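Local coordinates for protein histidine kinase (Caulobacter vibrioides, PDB 6TNE) that probably accepts a phosphoryl group on its receiver domain and relays it in hybrid histidine kinase signalling, at residues S52-P57 with V77-G82. Residues are numbered along the deposited sequence; the frame is centred on the assembly and turned at random.
Sequences SDVIMP and VMFISG
Ser52 and Asp53 run parallel to Phe79 and Ile80 as neighbouring strands, bonded from Ser52 N to Met78 O (2.9 Å) and from Ile80 N to Ser52 O (2.9 Å); a weak bond from Val54 N to Ile80 O (3.1 Å, 134° at the hydrogen) follows where the first strand gives way to loop. On the face of the sheet that carries Ser52 and Phe79, Ser52 CB lies 4.1 Å from Phe79 CD1, and the ring edge also meets Ser52 O. Ser52 OG, anti to its backbone N (chi1 -176°) and beside its own carbonyl carbon, reaches forward to hydrogen-bond Asp53 O. Val54 CG2 packs 3.8 Å from Phe79 CB and also touches Ser81 CB, the two side chains of Val54 and Phe79 crossing at about a right angle. On the face carrying Asp53 and Ile80, Ile80 CG1 rests against Asp53 CA. The two strands and helix 61-72 form a beta-alpha-beta unit of the CheY-like receiver fold, and the C-terminal strand ends border the acidic site. Asp53, the last residue of strand 49-53, is probably the phosphoacceptor, as in other receiver domains; it lies close to Glu7 and Asp8, and its OD1 forms a salt bridge with Lys103. One water joins the two strand ends: it donates to Asp53 OD1 at 2.6 Å, accepts from Ile55 N and hydrogen-bonds Ser81 OG at 2.8 Å. Ser81 ends strand 77-81, where receiver domains usually carry Ser or Thr; its OG is hydrogen-bonded chiefly to Tyr83 N. The Val54 N-H is shared, weakly, between Ile80 O and Asp53 OD1.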
ATOM      1  N   SER A  52       1.095   2.782  -0.347  1.00  9.83           N
ATOM      2  CA  SER A  52       1.267   3.411  -1.645  1.00 10.30           C
ATOM      3  C   SER A  52       2.391   4.410  -1.622  1.00 10.39           C
ATOM      4  O   SER A  52       2.517   5.210  -0.682  1.00 11.28           O
ATOM      5  CB  SER A  52      -0.007   4.150  -2.056  1.00 11.88           C
ATOM      6  OG  SER A  52       0.097   4.690  -3.368  1.00 12.19           O
ATOM      7  N   ASP A  53       3.188   4.415  -2.686  1.00 10.87           N
ATOM      8  CA  ASP A  53       4.084   5.527  -2.970  1.00 11.37           C
ATOM      9  C   ASP A  53       3.264   6.791  -3.182  1.00 11.51           C
ATOM     10  O   ASP A  53       2.091   6.741  -3.559  1.00 13.13           O
ATOM     11  CB  ASP A  53       4.925   5.188  -4.223  1.00 14.65           C
ATOM     12  CG  ASP A  53       6.216   6.008  -4.367  1.00 15.62           C
ATOM     13  OD1 ASP A  53       6.577   6.733  -3.428  1.00 18.19           O
ATOM     14  OD2 ASP A  53       6.818   5.976  -5.475  1.00 17.55           O
ATOM     15  N   VAL A  54       3.864   7.930  -2.872  1.00 12.15           N
ATOM     16  CA  VAL A  54       3.186   9.219  -3.035  1.00 12.30           C
ATOM     17  C   VAL A  54       3.258   9.693  -4.476  1.00 12.60           C
ATOM     18  O   VAL A  54       2.220   9.979  -5.093  1.00 15.52           O
ATOM     19  CB  VAL A  54       3.727  10.251  -2.013  1.00 13.37           C
ATOM     20  CG1 VAL A  54       3.101  11.637  -2.278  1.00 15.58           C
ATOM     21  CG2 VAL A  54       3.427   9.757  -0.610  1.00 14.55           C
ATOM     22  N   ILE A  55       4.461   9.809  -5.017  1.00 15.08           N
ATOM     23  CA  ILE A  55       4.661  10.360  -6.355  1.00 16.78           C
ATOM     24  C   ILE A  55       4.922   9.189  -7.297  1.00 16.63           C
ATOM     25  O   ILE A  55       5.842   8.384  -7.064  1.00 17.48           O
ATOM     26  CB  ILE A  55       5.862  11.312  -6.382  1.00 19.95           C
ATOM     27  CG1 ILE A  55       5.631  12.467  -5.394  1.00 21.33           C
ATOM     28  CG2 ILE A  55       6.103  11.783  -7.802  1.00 22.71           C
ATOM     29  CD1 ILE A  55       4.250  13.142  -5.499  1.00 25.94           C
ATOM     30  N   MET A  56       4.074   9.021  -8.309  1.00 14.91           N
ATOM     31  CA  MET A  56       4.154   7.908  -9.261  1.00 14.39           C
ATOM     32  C   MET A  56       3.705   8.428 -10.607  1.00 15.24           C
ATOM     33  O   MET A  56       2.864   9.336 -10.653  1.00 14.41           O
ATOM     34  CB  MET A  56       3.184   6.785  -8.876  1.00 18.92           C
ATOM     35  CG  MET A  56       3.487   6.134  -7.537  1.00 18.27           C
ATOM     36  SD  MET A  56       2.327   4.824  -7.179  1.00 18.34           S
ATOM     37  CE  MET A  56       0.846   5.727  -6.712  1.00 18.18           C
ATOM     38  N   PRO A  57       4.225   7.894 -11.710  1.00 15.22           N
ATOM     39  CA  PRO A  57       3.625   8.239 -13.018  1.00 15.91           C
ATOM     40  C   PRO A  57       2.114   7.982 -12.942  1.00 14.75           C
ATOM     41  O   PRO A  57       1.671   6.928 -12.431  1.00 17.03           O
ATOM     42  CB  PRO A  57       4.333   7.290 -13.987  1.00 17.73           C
ATOM     43  CG  PRO A  57       5.679   6.965 -13.328  1.00 19.73           C
ATOM     44  CD  PRO A  57       5.365   6.947 -11.820  1.00 17.67           C
ATOM     45  N   VAL A  77      -4.149   3.083   5.722  1.00 16.91           N
ATOM     46  CA  VAL A  77      -3.385   3.481   4.548  1.00 15.86           C
ATOM     47  C   VAL A  77      -2.031   3.968   5.023  1.00 14.83           C
ATOM     48  O   VAL A  77      -1.964   4.770   5.969  1.00 17.68           O
ATOM     49  CB  VAL A  77      -4.106   4.580   3.737  1.00 17.71           C
ATOM     50  CG1 VAL A  77      -3.252   5.046   2.570  1.00 20.50           C
ATOM     51  CG2 VAL A  77      -5.534   4.142   3.354  1.00 20.10           C
ATOM     52  N   MET A  78      -0.968   3.521   4.373  1.00 13.07           N
ATOM     53  CA  MET A  78       0.390   3.931   4.684  1.00 12.04           C
ATOM     54  C   MET A  78       1.027   4.452   3.421  1.00 11.62           C
ATOM     55  O   MET A  78       1.136   3.714   2.420  1.00 12.54           O
ATOM     56  CB  MET A  78       1.165   2.730   5.157  1.00 14.62           C
ATOM     57  CG  MET A  78       2.577   3.037   5.509  1.00 18.83           C
ATOM     58  SD  MET A  78       3.470   1.710   6.298  1.00 30.80           S
ATOM     59  CE  MET A  78       3.250   0.342   5.238  1.00 44.70           C
ATOM     60  N   PHE A  79       1.403   5.715   3.413  1.00 11.48           N
ATOM     61  CA  PHE A  79       2.125   6.315   2.308  1.00 11.62           C
ATOM     62  C   PHE A  79       3.606   6.195   2.542  1.00 12.72           C
ATOM     63  O   PHE A  79       4.074   6.341   3.670  1.00 14.39           O
ATOM     64  CB  PHE A  79       1.737   7.779   2.161  1.00 12.83           C
ATOM     65  CG  PHE A  79       0.358   7.958   1.609  1.00 12.38           C
ATOM     66  CD1 PHE A  79       0.033   7.467   0.326  1.00 13.12           C
ATOM     67  CD2 PHE A  79      -0.630   8.551   2.362  1.00 14.67           C
ATOM     68  CE1 PHE A  79      -1.262   7.590  -0.183  1.00 13.87           C
ATOM     69  CE2 PHE A  79      -1.926   8.652   1.862  1.00 15.92           C
ATOM     70  CZ  PHE A  79      -2.233   8.185   0.604  1.00 15.10           C
ATOM     71  N   ILE A  80       4.337   5.978   1.471  1.00 12.99           N
ATOM     72  CA  ILE A  80       5.786   5.896   1.492  1.00 13.52           C
ATOM     73  C   ILE A  80       6.332   6.920   0.505  1.00 12.99           C
ATOM     74  O   ILE A  80       5.756   7.143  -0.563  1.00 14.34           O
ATOM     75  CB  ILE A  80       6.296   4.469   1.197  1.00 13.82           C
ATOM     76  CG1 ILE A  80       5.925   3.952  -0.197  1.00 14.25           C
ATOM     77  CG2 ILE A  80       5.779   3.477   2.283  1.00 17.42           C
ATOM     78  CD1 ILE A  80       6.489   2.621  -0.516  1.00 17.00           C
ATOM     79  N   SER A  81       7.460   7.540   0.844  1.00 13.98           N
ATOM     80  CA  SER A  81       8.071   8.469  -0.109  1.00 17.02           C
ATOM     81  C   SER A  81       9.458   8.824   0.373  1.00 18.38           C
ATOM     82  O   SER A  81       9.721   8.842   1.581  1.00 19.56           O
ATOM     83  CB  SER A  81       7.310   9.801  -0.261  1.00 19.46           C
ATOM     84  OG  SER A  81       7.896  10.610  -1.282  1.00 21.17           O
ATOM     85  N   GLY A  82      10.339   9.139  -0.596  1.00 20.39           N
ATOM     86  CA  GLY A  82      11.640   9.709  -0.299  1.00 26.01           C
ATOM     87  C   GLY A  82      11.603  11.181   0.003  1.00 28.09           C
ATOM     88  O   GLY A  82      12.624  11.735   0.422  1.00 30.62           O
TER
HETATM   89  O   HOH W   1       7.020   9.290  -3.530  1.00 18.27           O